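Local coordinates for malonyl CoA-acyl carrier protein transacylase (Burkholderia pseudomallei, PDB 3G87) that probably transfers the malonyl group of malonyl-CoA to holo-acyl carrier protein, releasing free CoA, at residues P12-Q17 against G57-T62; E138-T143 against S161-S166. One frame throughout, in Å; residues are numbered along the deposited sequence.

In the fold
Both contacts tie a helix to a neighbouring element, but in different subdomains. Contact 1 is a surface contact in the larger part of the fold, its centre about 9 Å from the centre of the chain, where the loop after strand 6-11 meets the start of helix 59-81. Contact 2 is buried, its centre about 19 Å from that of the chain, and packs helix 137-146 on strand 162-168 of the antiparallel sheet. No element is common to the two, and their centres lie about 23 Å apart. Glutamine amides, a threonine methyl and a water make contact 1; contact 2 is purely aliphatic, and the polar side chains of its helix take no part in it.

Contact 1 (P12-Q17 against G57-T62); sequences PGQGSQ and GRTQFT
Gln14 and Gln17 carry the loop 12-17 against Thr59, Thr62 and Gly57 at the start of helix 59-81. The loop holds the PGQGSQ sequence, whose GQGSQ motif is a signature of acyltransferases of this family, and folds as a type II beta turn from Gly13 to Ser16. Pro12 O accepts a hydrogen bond from Asn70 ND2, farther along the same helix. Gly13 O accepts two bonds from Ser16, one from the backbone N and one from OG, the latter 2.8 Å long and lying in the carbonyl plane. As in related acyltransferases, the backbone N of Gln14 probably contributes to the oxyanion hole. The extended side chain of Gln14 (chi1 152°) passes near the presumed nucleophile elbow without touching it, and its amide reaches helix 59-81 through a water that donates to OE1 at 3.0 Å and lies 2.8 Å from Thr59 OG1. Phe195 touches both of these side chains. Gly15, third in the turn, has a positive phi (105°). Gln17 bends back at chi2 (-74°), which brings OE1 over the turn to accept from Gly15 N at 2.8 Å on a lone pair. Its NE2 faces Gly57 CA at 4.2 Å. Thr62 CG2, anti to its backbone N, packs on the carbonyl end of that amide, 3.4 Å from Gln17 OE1 and 3.5 Å from Gln17 CD, while Thr62 OG1 bonds to Leu56 O.

Contact 2 (E138-T143 against S161-S166); sequences EQIERT and SQLVIS
Ile140 packs against Leu163 and Ile165 in a buried, wholly aliphatic helix-on-sheet contact within the small subdomain of the acyltransferase. That subdomain is ferredoxin-like: its four antiparallel strands stand in the order 153-159, 162-168, 127-133, 185-188, and helix 137-146 makes the crossing from strand 127-133 to strand 153-159 over one face of the sheet. Strand 162-168 is interior, with Leu163 and Ile165 bonded through their backbones to Ile132 and Ala130. Because the two residues are two apart along the strand, their side chains project on the same face, and Ile140 comes down from the helix to meet both.

Its two branches divide the work. With CG2 anti to the backbone N and the longer branch extended (chi2 -167°), the methyls spread in different directions. CD1 reaches Leu163, lying 4.1 Å from Leu163 CD1 and equally far from Leu163 CB, so it rests against the flank of the leucine as well as its terminal branch. CG2 meets the branch methyl of Ile165, 4.0 Å from Ile165 CG2. The backbones remain well separated, with Ile140 CA and Ile165 CA 8.9 Å apart, and the side chains fill the interval together with Ile132 and Ile154 from the flanking strands, both of which Ile140 also touches.

The other sides of helix 137-146 are polar. Arg142 pairs with Glu146 and Glu141 with Arg137, while Thr143 turns back along the helix: its OG1 and N approach Gln139 O from opposite faces of the carbonyl plane, OG1 at 2.8 Å.

Contact 1 (P12-Q17 against G57-T62)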
loop_
_atom_site.group_PDB
_atom_site.type_symbol
_atom_site.label_atom_id
_atom_site.label_comp_id
_atom_site.label_asym_id
_atom_site.label_seq_id
_atom_site.Cartn_x
_atom_site.Cartn_y
_atom_site.Cartn_z
ATOM N N PRO A 12 -2.082 5.142 3.011
ATOM C CA PRO A 12 -1.249 4.125 3.608
ATOM C C PRO A 12 -1.749 2.693 3.405
ATOM O O PRO A 12 -2.856 2.463 3.106
ATOM C CB PRO A 12 -1.255 4.528 5.066
ATOM C CG PRO A 12 -2.422 5.200 5.273
ATOM C CD PRO A 12 -2.802 5.872 4.045
ATOM N N GLY A 13 -0.835 1.772 3.538
ATOM C CA GLY A 13 -1.062 0.357 3.518
ATOM C C GLY A 13 -0.757 -0.411 4.785
ATOM O O GLY A 13 -0.680 0.108 5.845
ATOM N N GLN A 14 -0.568 -1.698 4.608
ATOM C CA GLN A 14 -0.333 -2.652 5.682
ATOM C C GLN A 14 0.802 -2.247 6.606
ATOM O O GLN A 14 1.854 -1.879 6.174
ATOM C CB GLN A 14 -0.069 -4.054 5.138
ATOM C CG GLN A 14 0.780 -4.827 6.048
ATOM C CD GLN A 14 1.519 -5.944 5.444
ATOM O OE1 GLN A 14 0.936 -6.926 5.026
ATOM N NE2 GLN A 14 2.840 -5.853 5.451
ATOM N N GLY A 15 0.529 -2.321 7.886
ATOM C CA GLY A 15 1.412 -1.842 8.895
ATOM C C GLY A 15 1.024 -0.566 9.544
ATOM O O GLY A 15 1.516 -0.272 10.565
ATOM N N SER A 16 0.162 0.205 8.928
ATOM C CA SER A 16 -0.227 1.491 9.481
ATOM C C SER A 16 -1.478 1.419 10.319
ATOM O O SER A 16 -1.822 2.351 10.956
ATOM C CB SER A 16 -0.309 2.590 8.412
ATOM O OG SER A 16 -1.242 2.320 7.427
ATOM N N GLN A 17 -2.142 0.292 10.287
ATOM C CA GLN A 17 -3.430 0.133 11.004
ATOM C C GLN A 17 -3.162 0.024 12.503
ATOM O O GLN A 17 -2.071 -0.358 12.906
ATOM C CB GLN A 17 -4.156 -1.130 10.514
ATOM C CG GLN A 17 -3.607 -2.444 11.073
ATOM C CD GLN A 17 -2.251 -2.880 10.448
ATOM O OE1 GLN A 17 -1.848 -2.383 9.401
ATOM N NE2 GLN A 17 -1.555 -3.822 11.107
ATOM N N GLY A 57 -4.318 -7.244 12.594
ATOM C CA GLY A 57 -3.062 -7.670 12.002
ATOM C C GLY A 57 -3.066 -8.863 11.027
ATOM O O GLY A 57 -2.009 -9.235 10.422
ATOM N N ARG A 58 -4.225 -9.499 10.862
ATOM C CA ARG A 58 -4.317 -10.628 9.913
ATOM C C ARG A 58 -4.830 -10.080 8.582
ATOM O O ARG A 58 -5.855 -9.421 8.547
ATOM C CB ARG A 58 -5.200 -11.701 10.494
ATOM C CG ARG A 58 -4.720 -12.168 11.885
ATOM C CD ARG A 58 -5.813 -12.873 12.598
ATOM N NE ARG A 58 -6.058 -14.117 11.892
ATOM C CZ ARG A 58 -7.179 -14.834 11.975
ATOM N NH1 ARG A 58 -8.200 -14.423 12.758
ATOM N NH2 ARG A 58 -7.273 -15.971 11.260
ATOM N N THR A 59 -4.099 -10.307 7.496
ATOM C CA THR A 59 -4.276 -9.561 6.215
ATOM C C THR A 59 -5.729 -9.586 5.667
ATOM O O THR A 59 -6.147 -8.686 4.995
ATOM C CB THR A 59 -3.157 -9.984 5.119
ATOM O OG1 THR A 59 -2.951 -8.947 4.124
ATOM C CG2 THR A 59 -3.521 -11.252 4.422
ATOM N N GLN A 60 -6.517 -10.605 5.980
ATOM C CA GLN A 60 -7.859 -10.636 5.403
ATOM C C GLN A 60 -8.707 -9.564 6.048
ATOM O O GLN A 60 -9.654 -9.129 5.471
ATOM C CB GLN A 60 -8.494 -12.048 5.480
ATOM C CG GLN A 60 -8.666 -12.631 6.895
ATOM C CD GLN A 60 -7.376 -13.255 7.476
ATOM O OE1 GLN A 60 -6.239 -12.785 7.231
ATOM N NE2 GLN A 60 -7.558 -14.323 8.246
ATOM N N PHE A 61 -8.303 -9.103 7.226
ATOM C CA PHE A 61 -9.008 -8.028 7.935
ATOM C C PHE A 61 -8.276 -6.683 7.847
ATOM O O PHE A 61 -8.887 -5.638 7.652
ATOM C CB PHE A 61 -9.228 -8.381 9.435
ATOM C CG PHE A 61 -10.073 -9.630 9.662
ATOM C CD1 PHE A 61 -11.453 -9.593 9.494
ATOM C CD2 PHE A 61 -9.474 -10.837 10.054
ATOM C CE1 PHE A 61 -12.211 -10.746 9.676
ATOM C CE2 PHE A 61 -10.222 -11.966 10.253
ATOM C CZ PHE A 61 -11.578 -11.940 10.044
ATOM N N THR A 62 -6.987 -6.690 7.973
ATOM C CA THR A 62 -6.210 -5.483 7.817
ATOM C C THR A 62 -6.571 -4.636 6.603
ATOM O O THR A 62 -6.638 -3.450 6.677
ATOM C CB THR A 62 -4.737 -5.814 7.681
ATOM O OG1 THR A 62 -4.357 -6.728 8.673
ATOM C CG2 THR A 62 -3.943 -4.594 7.855
HETATM O O HOH W 1 -2.022 -6.547 5.140
#

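Contact 2 (E138-T143 against S161-S166)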
loop_
_atom_site.group_PDB
_atom_site.type_symbol
_atom_site.label_atom_id
_atom_site.label_comp_id
_atom_site.label_asym_id
_atom_site.label_seq_id
_atom_site.Cartn_x
_atom_site.Cartn_y
_atom_site.Cartn_z
ATOM N N GLU A 138 21.654 -2.731 -3.533
ATOM C CA GLU A 138 22.782 -3.480 -3.950
ATOM C C GLU A 138 23.475 -4.227 -2.835
ATOM O O GLU A 138 23.927 -5.295 -3.043
ATOM C CB GLU A 138 23.730 -2.577 -4.693
ATOM C CG GLU A 138 23.352 -2.416 -6.135
ATOM C CD GLU A 138 22.399 -1.276 -6.404
ATOM O OE1 GLU A 138 22.353 -0.321 -5.625
ATOM O OE2 GLU A 138 21.707 -1.337 -7.416
ATOM N N GLN A 139 23.526 -3.660 -1.662
ATOM C CA GLN A 139 24.061 -4.357 -0.531
ATOM C C GLN A 139 23.141 -5.566 -0.208
ATOM O O GLN A 139 23.574 -6.642 0.061
ATOM C CB GLN A 139 24.236 -3.397 0.669
ATOM C CG GLN A 139 25.228 -2.223 0.461
ATOM C CD GLN A 139 25.442 -1.249 1.644
ATOM O OE1 GLN A 139 24.577 -0.992 2.450
ATOM N NE2 GLN A 139 26.624 -0.691 1.697
ATOM N N ILE A 140 21.854 -5.345 -0.284
ATOM C CA ILE A 140 20.847 -6.291 0.136
ATOM C C ILE A 140 20.883 -7.486 -0.804
ATOM O O ILE A 140 21.027 -8.628 -0.357
ATOM C CB ILE A 140 19.425 -5.650 0.178
ATOM C CG1 ILE A 140 19.321 -4.594 1.267
ATOM C CG2 ILE A 140 18.317 -6.751 0.313
ATOM C CD1 ILE A 140 17.869 -4.139 1.586
ATOM N N GLU A 141 20.809 -7.206 -2.103
ATOM C CA GLU A 141 20.793 -8.247 -3.114
ATOM C C GLU A 141 22.036 -9.082 -3.110
ATOM O O GLU A 141 21.930 -10.289 -3.248
ATOM C CB GLU A 141 20.456 -7.699 -4.498
ATOM C CG GLU A 141 19.023 -7.142 -4.544
ATOM C CD GLU A 141 18.671 -6.446 -5.856
ATOM O OE1 GLU A 141 19.572 -5.910 -6.537
ATOM O OE2 GLU A 141 17.470 -6.434 -6.192
ATOM N N ARG A 142 23.189 -8.464 -2.867
ATOM C CA ARG A 142 24.479 -9.184 -2.808
ATOM C C ARG A 142 24.468 -10.085 -1.592
ATOM O O ARG A 142 24.775 -11.288 -1.671
ATOM C CB ARG A 142 25.650 -8.211 -2.668
ATOM C CG ARG A 142 27.033 -8.817 -2.959
ATOM C CD ARG A 142 28.228 -7.807 -2.988
ATOM N NE ARG A 142 28.122 -6.752 -1.977
ATOM C CZ ARG A 142 28.150 -6.934 -0.647
ATOM N NH1 ARG A 142 28.296 -8.149 -0.098
ATOM N NH2 ARG A 142 28.010 -5.868 0.156
ATOM N N THR A 143 24.098 -9.499 -0.463
ATOM C CA THR A 143 24.072 -10.227 0.777
ATOM C C THR A 143 23.160 -11.440 0.669
ATOM O O THR A 143 23.580 -12.514 1.014
ATOM C CB THR A 143 23.640 -9.336 1.880
ATOM O OG1 THR A 143 24.659 -8.354 2.049
ATOM C CG2 THR A 143 23.445 -10.156 3.173
ATOM N N SER A 161 17.137 4.183 1.930
ATOM C CA SER A 161 17.642 3.422 3.042
ATOM C C SER A 161 16.616 2.547 3.695
ATOM O O SER A 161 16.841 2.076 4.769
ATOM C CB SER A 161 18.185 4.344 4.087
ATOM O OG SER A 161 17.226 5.307 4.411
ATOM N N GLN A 162 15.494 2.330 3.041
ATOM C CA GLN A 162 14.429 1.544 3.613
ATOM C C GLN A 162 13.705 0.696 2.623
ATOM O O GLN A 162 13.014 1.179 1.805
ATOM C CB GLN A 162 13.458 2.414 4.373
ATOM C CG GLN A 162 14.093 3.257 5.434
ATOM C CD GLN A 162 13.197 4.339 5.900
ATOM O OE1 GLN A 162 13.482 5.490 5.723
ATOM N NE2 GLN A 162 12.089 3.966 6.461
ATOM N N LEU A 163 13.897 -0.596 2.725
ATOM C CA LEU A 163 13.407 -1.534 1.760
ATOM C C LEU A 163 12.892 -2.702 2.515
ATOM O O LEU A 163 13.300 -2.928 3.603
ATOM C CB LEU A 163 14.505 -1.968 0.794
ATOM C CG LEU A 163 15.261 -0.911 -0.002
ATOM C CD1 LEU A 163 16.492 -0.461 0.585
ATOM C CD2 LEU A 163 15.455 -1.153 -1.437
ATOM N N VAL A 164 11.964 -3.415 1.903
ATOM C CA VAL A 164 11.368 -4.608 2.437
ATOM C C VAL A 164 11.628 -5.810 1.568
ATOM O O VAL A 164 11.503 -5.774 0.401
ATOM C CB VAL A 164 9.846 -4.447 2.646
ATOM C CG1 VAL A 164 9.287 -5.531 3.455
ATOM C CG2 VAL A 164 9.536 -3.185 3.210
ATOM N N ILE A 165 11.983 -6.891 2.203
ATOM C CA ILE A 165 12.216 -8.130 1.554
ATOM C C ILE A 165 11.136 -9.094 1.869
ATOM O O ILE A 165 10.479 -8.988 2.844
ATOM C CB ILE A 165 13.546 -8.782 1.985
ATOM C CG1 ILE A 165 13.640 -8.849 3.481
ATOM C CG2 ILE A 165 14.734 -8.081 1.393
ATOM C CD1 ILE A 165 14.886 -9.365 3.952
ATOM N N SER A 166 10.957 -10.031 0.977
ATOM C CA SER A 166 10.107 -11.136 1.204
ATOM C C SER A 166 10.609 -12.361 0.535
ATOM O O SER A 166 11.324 -12.298 -0.403
ATOM C CB SER A 166 8.622 -10.823 0.905
ATOM O OG SER A 166 8.407 -10.533 -0.393
#